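Local coordinates for CBS domain containing membrane protein (Sphaerobacter thermophilus, PDB 4ESY), which is of unknown function but carries, in this C-terminal part of a membrane protein, a pair of CBS domains, modules that in relatives commonly bind adenine nucleotides, at residues 30-35 / 55-60. Numbering follows the deposited sequence.
Sequences TVREDD and VDQNGH
Two backbone hydrogen bonds straddling Arg32 join the short strand 31-32 to the end of strand 53-55 in a parallel bridge. Val55 N gives its hydrogen to Val31 O at 2.8 Å, nearly along the C=O axis, and Glu33 N reaches Val55 O at 3.0 Å, a more bent bond (145° at the hydrogen). Between them the CA of Arg32 makes a C-H...O contact to the same Val55 O.

Both segments turn as they leave the bridge. Asp35 folds back across a type I turn to take the N-H of Arg32 on OD2 (3.0 Å), and its own N closes the turn onto Arg32 O. In the turn from Asp56 to Gly59, Asp56 OD1 accepts a bond from His60 N at 3.0 Å and a weak one from Asn58 N; a short carboxylate can reach back to the N-H groups that follow it. Gly59 has a positive phi (93°), where a CB would jam against the preceding carbonyl.

Arg32 and Val55 share a face of the sheet. Bent at chi2 (-89°), the arginine chain runs across toward the turn, its CD near Asp56 O, and Gln57 O lies over one face of the guanidinium, 3.2 Å from NH2 but at a poor angle for bonding. The aliphatic CG of Gln57 packs against NH1, while the branched Val55 sets CG2 at the guanidinium edge and against Thr30 OG1 (4.0 Å).

On the other flank, the extended chain of Glu33 brings OE2 beside Asp56 CB at 3.6 Å. A water donates to that OE2 and accepts from Gln57 N, bridging the two turns.

Within the first CBS domain, this pairing makes 31-32 an outermost strand, within this chain, of the sheet 31-32, 53-55, 61-64; Glu33 and Asp56 both touch Val62, and Glu33 and Asp35 pair through their backbones with Ser108 and Ala107 of helix 107-110.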
ATOM      1  N   THR B  30      12.856   1.472  12.505  1.00 23.90           N
ATOM      2  CA  THR B  30      12.856   0.076  12.886  1.00 24.01           C
ATOM      3  C   THR B  30      12.173  -0.088  14.245  1.00 23.95           C
ATOM      4  O   THR B  30      11.979   0.905  14.953  1.00 23.13           O
ATOM      5  CB  THR B  30      14.286  -0.489  12.989  1.00 24.89           C
ATOM      6  OG1 THR B  30      14.943   0.095  14.122  1.00 25.04           O
ATOM      7  CG2 THR B  30      15.081  -0.214  11.726  1.00 22.99           C
ATOM      8  N   VAL B  31      11.819  -1.335  14.596  1.00 19.26           N
ATOM      9  CA  VAL B  31      11.374  -1.666  15.939  1.00 20.19           C
ATOM     10  C   VAL B  31      12.235  -2.818  16.479  1.00 21.00           C
ATOM     11  O   VAL B  31      12.885  -3.554  15.703  1.00 19.14           O
ATOM     12  CB  VAL B  31       9.844  -2.092  15.966  1.00 23.79           C
ATOM     13  CG1 VAL B  31       8.917  -0.944  15.460  1.00 19.20           C
ATOM     14  CG2 VAL B  31       9.619  -3.331  15.170  1.00 20.82           C
ATOM     15  N   ARG B  32      12.237  -2.987  17.804  1.00 19.94           N
ATOM     16  CA  ARG B  32      13.031  -4.031  18.434  1.00 21.85           C
ATOM     17  C   ARG B  32      12.170  -5.255  18.588  1.00 22.52           C
ATOM     18  O   ARG B  32      10.950  -5.160  18.813  1.00 21.10           O
ATOM     19  CB  ARG B  32      13.530  -3.575  19.818  1.00 22.11           C
ATOM     20  CG  ARG B  32      14.535  -2.427  19.765  1.00 21.80           C
ATOM     21  CD  ARG B  32      15.937  -3.027  19.648  1.00 24.86           C
ATOM     22  NE  ARG B  32      16.995  -2.034  19.689  1.00 26.57           N
ATOM     23  CZ  ARG B  32      17.588  -1.589  20.795  1.00 24.30           C
ATOM     24  NH1 ARG B  32      17.232  -2.031  21.997  1.00 22.44           N
ATOM     25  NH2 ARG B  32      18.541  -0.671  20.682  1.00 24.51           N
ATOM     26  N   GLU B  33      12.801  -6.419  18.509  1.00 22.41           N
ATOM     27  CA  GLU B  33      12.039  -7.649  18.607  1.00 21.42           C
ATOM     28  C   GLU B  33      11.341  -7.781  19.955  1.00 22.97           C
ATOM     29  O   GLU B  33      10.345  -8.473  20.051  1.00 21.96           O
ATOM     30  CB  GLU B  33      12.918  -8.870  18.334  1.00 20.66           C
ATOM     31  CG  GLU B  33      13.978  -9.045  19.371  1.00 22.79           C
ATOM     32  CD  GLU B  33      14.939 -10.217  19.040  1.00 40.80           C
ATOM     33  OE1 GLU B  33      14.528 -11.160  18.324  1.00 41.49           O
ATOM     34  OE2 GLU B  33      16.097 -10.186  19.510  1.00 40.26           O
ATOM     35  N   ASP B  34      11.865  -7.123  20.985  1.00 25.14           N
ATOM     36  CA  ASP B  34      11.249  -7.161  22.316  1.00 27.44           C
ATOM     37  C   ASP B  34      10.229  -6.035  22.547  1.00 25.26           C
ATOM     38  O   ASP B  34       9.706  -5.928  23.625  1.00 25.13           O
ATOM     39  CB  ASP B  34      12.302  -7.014  23.434  1.00 34.73           C
ATOM     40  CG  ASP B  34      13.346  -8.126  23.454  1.00 41.18           C
ATOM     41  OD1 ASP B  34      13.208  -9.148  22.752  1.00 42.23           O
ATOM     42  OD2 ASP B  34      14.332  -7.966  24.209  1.00 45.87           O
ATOM     43  N   ASP B  35       9.987  -5.158  21.575  1.00 23.82           N
ATOM     44  CA  ASP B  35       8.953  -4.110  21.744  1.00 21.64           C
ATOM     45  C   ASP B  35       7.574  -4.751  21.798  1.00 23.43           C
ATOM     46  O   ASP B  35       7.297  -5.661  21.026  1.00 21.11           O
ATOM     47  CB  ASP B  35       8.953  -3.116  20.584  1.00 18.89           C
ATOM     48  CG  ASP B  35      10.155  -2.136  20.618  1.00 24.07           C
ATOM     49  OD1 ASP B  35      10.878  -2.050  21.665  1.00 25.34           O
ATOM     50  OD2 ASP B  35      10.389  -1.481  19.570  1.00 24.78           O
ATOM     51  N   VAL B  55      14.594  -5.403  14.490  1.00 18.08           N
ATOM     52  CA  VAL B  55      16.020  -5.639  14.770  1.00 21.09           C
ATOM     53  C   VAL B  55      16.260  -6.170  16.187  1.00 20.99           C
ATOM     54  O   VAL B  55      15.413  -5.998  17.065  1.00 18.09           O
ATOM     55  CB  VAL B  55      16.845  -4.382  14.565  1.00 20.42           C
ATOM     56  CG1 VAL B  55      16.709  -3.867  13.114  1.00 19.19           C
ATOM     57  CG2 VAL B  55      16.435  -3.283  15.566  1.00 21.94           C
ATOM     58  N   ASP B  56      17.418  -6.783  16.419  1.00 20.99           N
ATOM     59  CA  ASP B  56      17.797  -7.144  17.789  1.00 21.75           C
ATOM     60  C   ASP B  56      18.370  -5.961  18.572  1.00 23.26           C
ATOM     61  O   ASP B  56      18.414  -4.818  18.048  1.00 21.12           O
ATOM     62  CB  ASP B  56      18.725  -8.354  17.828  1.00 24.02           C
ATOM     63  CG  ASP B  56      20.114  -8.080  17.211  1.00 24.90           C
ATOM     64  OD1 ASP B  56      20.514  -6.930  16.956  1.00 25.63           O
ATOM     65  OD2 ASP B  56      20.821  -9.060  16.990  1.00 26.43           O
ATOM     66  N   GLN B  57      18.778  -6.191  19.819  0.52 24.92           N
ATOM     67  CA  GLN B  57      19.191  -5.061  20.651  0.52 26.31           C
ATOM     68  C   GLN B  57      20.369  -4.329  20.033  0.52 26.80           C
ATOM     69  O   GLN B  57      20.495  -3.119  20.205  0.52 28.75           O
ATOM     70  CB  GLN B  57      19.487  -5.441  22.120  0.52 27.60           C
ATOM     71  CG  GLN B  57      19.846  -4.191  22.956  0.52 28.88           C
ATOM     72  CD  GLN B  57      19.899  -4.426  24.454  0.52 29.07           C
ATOM     73  OE1 GLN B  57      20.285  -5.509  24.917  0.52 31.72           O
ATOM     74  NE2 GLN B  57      19.520  -3.406  25.224  0.52 24.86           N
ATOM     75  N   ASN B  58      21.204  -5.040  19.279  1.00 23.79           N
ATOM     76  CA  ASN B  58      22.349  -4.375  18.654  1.00 26.87           C
ATOM     77  C   ASN B  58      22.117  -3.955  17.200  1.00 25.11           C
ATOM     78  O   ASN B  58      23.062  -3.608  16.503  1.00 25.71           O
ATOM     79  CB  ASN B  58      23.614  -5.249  18.742  1.00 30.79           C
ATOM     80  CG  ASN B  58      23.821  -5.808  20.131  1.00 33.90           C
ATOM     81  OD1 ASN B  58      23.593  -6.995  20.365  1.00 36.34           O
ATOM     82  ND2 ASN B  58      24.211  -4.944  21.075  1.00 34.63           N
ATOM     83  N   GLY B  59      20.868  -4.006  16.744  1.00 22.37           N
ATOM     84  CA  GLY B  59      20.529  -3.383  15.480  1.00 23.36           C
ATOM     85  C   GLY B  59      20.587  -4.246  14.227  1.00 23.41           C
ATOM     86  O   GLY B  59      20.398  -3.736  13.149  1.00 22.76           O
ATOM     87  N   HIS B  60      20.837  -5.542  14.360  1.00 19.29           N
ATOM     88  CA  HIS B  60      20.823  -6.431  13.203  1.00 23.45           C
ATOM     89  C   HIS B  60      19.395  -6.850  12.838  1.00 23.54           C
ATOM     90  O   HIS B  60      18.578  -7.098  13.721  1.00 21.16           O
ATOM     91  CB  HIS B  60      21.608  -7.695  13.513  1.00 24.39           C
ATOM     92  CG  HIS B  60      22.959  -7.424  14.076  1.00 29.91           C
ATOM     93  ND1 HIS B  60      23.974  -6.870  13.324  1.00 33.06           N
ATOM     94  CD2 HIS B  60      23.464  -7.620  15.318  1.00 31.87           C
ATOM     95  CE1 HIS B  60      25.051  -6.738  14.082  1.00 34.97           C
ATOM     96  NE2 HIS B  60      24.766  -7.178  15.300  1.00 33.48           N
TER
HETATM   97  O   HOH W   1      17.252  -8.465  20.975  1.00 25.69           O